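Local structure of oxetanocin-like protein (Pyrococcus furiosus, 1XX7) at residues 41-46 against 72-76. The protein probably hydrolyses 2'-deoxyribonucleoside 5'-phosphates to the deoxyribonucleoside and phosphate, as a homodimeric, metal-dependent 5'-deoxynucleotidase. Numbering follows the deposited sequence.
Sequences HSYRVA and AIIHD. With NI (nickel (II) ion), chain G.
The metal site of the HD domain is assembled here, where helix 38-58 meets segment 72-76, at the C-terminal end of helix 65-74. Three side chains of the two segments bind one nickel ion: His41 NE2 at 2.2 Å from NI, His75 NE2 at 2.3 Å and Asp76 OD2 at 2.1 Å; Asp132, on helix 123-145, supplies a fourth ligand. Segment 41-46 is regular helix, with Val45 N hydrogen-bonded to His41 O at 3.0 Å and Ala46 N to Ser42 O at 3.1 Å. Ala72 and Ile73 are helical too, whereas Asp76 has phi/psi near -115/14, with chi1 m. The backbones come nearest at Ala46 and Ala72, whose CA atoms lie 5.1 Å apart and whose CB atoms lie 4.2 Å apart, small side chains that permit this close approach. Toward the metal they diverge enough to admit the imidazoles of His41 and His75, which meet obliquely, ring centroids 5.7 Å apart and planes at 66°. The ligands follow the H...HD...D signature that names the HD phosphohydrolase superfamily, with the adjacent His75 and Asp76 forming its central doublet. His41 (chi1 t) is oriented through ND1 by Asp135. His75 (chi1 89°) folds back so that its ND1 donates to Ala72 O at 2.7 Å, which leaves NE2 directed at the nickel, while Val45 CG1 packs 3.7 Å from His75 CE1. One water ties the segments together: it donates to Ser42 OG (3.0 Å from the water oxygen) and Ile73 O (2.8 Å) and accepts from Asp76 N (2.9 Å). Ser42 OG also hydrogen-bonds Val38 O, and Ile73 O receives Tyr43 OH of the second subunit.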
loop_
_atom_site.group_PDB
_atom_site.type_symbol
_atom_site.label_atom_id
_atom_site.label_comp_id
_atom_site.label_asym_id
_atom_site.label_seq_id
_atom_site.Cartn_x
_atom_site.Cartn_y
_atom_site.Cartn_z
ATOM N N HIS A 41 -5.445 0.455 -16.418
ATOM C CA HIS A 41 -6.068 1.398 -17.284
ATOM C C HIS A 41 -6.240 0.857 -18.683
ATOM O O HIS A 41 -7.336 0.917 -19.224
ATOM C CB HIS A 41 -5.189 2.655 -17.353
ATOM C CG HIS A 41 -5.522 3.544 -18.477
ATOM N ND1 HIS A 41 -6.765 4.114 -18.622
ATOM C CD2 HIS A 41 -4.789 3.960 -19.536
ATOM C CE1 HIS A 41 -6.784 4.861 -19.710
ATOM N NE2 HIS A 41 -5.597 4.798 -20.274
ATOM N N SER A 42 -5.141 0.359 -19.246
ATOM C CA SER A 42 -5.090 -0.159 -20.603
ATOM C C SER A 42 -5.924 -1.397 -20.842
ATOM O O SER A 42 -6.470 -1.573 -21.957
ATOM C CB SER A 42 -3.653 -0.469 -21.017
ATOM O OG SER A 42 -2.886 0.694 -21.073
ATOM N N TYR A 43 -6.015 -2.245 -19.823
ATOM C CA TYR A 43 -6.968 -3.342 -19.820
ATOM C C TYR A 43 -8.409 -2.886 -20.051
ATOM O O TYR A 43 -9.128 -3.460 -20.915
ATOM C CB TYR A 43 -6.944 -4.161 -18.518
ATOM C CG TYR A 43 -8.086 -5.117 -18.565
ATOM C CD1 TYR A 43 -8.052 -6.206 -19.448
ATOM C CD2 TYR A 43 -9.227 -4.883 -17.880
ATOM C CE1 TYR A 43 -9.129 -7.055 -19.580
ATOM C CE2 TYR A 43 -10.336 -5.740 -18.007
ATOM C CZ TYR A 43 -10.254 -6.822 -18.870
ATOM O OH TYR A 43 -11.304 -7.668 -19.048
ATOM N N ARG A 44 -8.884 -1.929 -19.242
ATOM C CA ARG A 44 -10.299 -1.500 -19.370
ATOM C C ARG A 44 -10.547 -0.678 -20.636
ATOM O O ARG A 44 -11.667 -0.699 -21.187
ATOM C CB ARG A 44 -10.852 -0.784 -18.141
ATOM C CG ARG A 44 -12.368 -0.846 -18.119
ATOM C CD ARG A 44 -13.003 -0.470 -16.828
ATOM N NE ARG A 44 -12.768 0.927 -16.517
ATOM C CZ ARG A 44 -13.258 1.561 -15.458
ATOM N NH1 ARG A 44 -14.107 0.955 -14.640
ATOM N NH2 ARG A 44 -12.940 2.826 -15.260
ATOM N N VAL A 45 -9.524 0.016 -21.111
ATOM C CA VAL A 45 -9.605 0.695 -22.425
ATOM C C VAL A 45 -9.887 -0.356 -23.568
ATOM O O VAL A 45 -10.759 -0.122 -24.418
ATOM C CB VAL A 45 -8.324 1.544 -22.743
ATOM C CG1 VAL A 45 -8.330 2.062 -24.183
ATOM C CG2 VAL A 45 -8.221 2.710 -21.795
ATOM N N ALA A 46 -9.134 -1.477 -23.558
ATOM C CA ALA A 46 -9.349 -2.588 -24.477
ATOM C C ALA A 46 -10.747 -3.131 -24.317
ATOM O O ALA A 46 -11.483 -3.271 -25.325
ATOM C CB ALA A 46 -8.318 -3.692 -24.275
ATOM N N ALA A 72 -5.774 -0.277 -28.881
ATOM C CA ALA A 72 -6.076 -0.179 -27.477
ATOM C C ALA A 72 -4.976 -0.811 -26.582
ATOM O O ALA A 72 -4.629 -0.260 -25.545
ATOM C CB ALA A 72 -7.389 -0.830 -27.207
ATOM N N ILE A 73 -4.457 -1.946 -27.031
ATOM C CA ILE A 73 -3.386 -2.672 -26.391
ATOM C C ILE A 73 -2.073 -1.932 -26.417
ATOM O O ILE A 73 -1.388 -1.857 -25.381
ATOM C CB ILE A 73 -3.223 -4.093 -26.981
ATOM C CG1 ILE A 73 -4.416 -4.940 -26.598
ATOM C CG2 ILE A 73 -1.942 -4.782 -26.428
ATOM C CD1 ILE A 73 -4.569 -6.169 -27.469
ATOM N N ILE A 74 -1.720 -1.348 -27.553
ATOM C CA ILE A 74 -0.397 -0.690 -27.659
ATOM C C ILE A 74 -0.428 0.798 -27.267
ATOM O O ILE A 74 0.603 1.417 -27.137
ATOM C CB ILE A 74 0.239 -0.896 -29.052
ATOM C CG1 ILE A 74 -0.606 -0.270 -30.164
ATOM C CG2 ILE A 74 0.421 -2.427 -29.340
ATOM C CD1 ILE A 74 -0.366 1.167 -30.428
ATOM N N HIS A 75 -1.610 1.372 -27.051
ATOM C CA HIS A 75 -1.703 2.828 -27.089
ATOM C C HIS A 75 -0.899 3.581 -25.999
ATOM O O HIS A 75 -0.416 4.689 -26.253
ATOM C CB HIS A 75 -3.143 3.270 -27.151
ATOM C CG HIS A 75 -3.765 3.457 -25.820
ATOM N ND1 HIS A 75 -4.240 2.407 -25.073
ATOM C CD2 HIS A 75 -3.946 4.569 -25.075
ATOM C CE1 HIS A 75 -4.691 2.861 -23.919
ATOM N NE2 HIS A 75 -4.543 4.170 -23.899
ATOM N N ASP A 76 -0.715 2.967 -24.823
ATOM C CA ASP A 76 0.064 3.567 -23.739
ATOM C C ASP A 76 1.321 2.753 -23.433
ATOM O O ASP A 76 1.982 3.005 -22.430
ATOM C CB ASP A 76 -0.789 3.701 -22.484
ATOM C CG ASP A 76 -1.709 4.905 -22.529
ATOM O OD1 ASP A 76 -1.571 5.732 -23.431
ATOM O OD2 ASP A 76 -2.583 5.044 -21.651
HETATM NI NI NI G . -4.597 5.628 -22.091
HETATM O O HOH W 1 -1.520 0.418 -23.700
#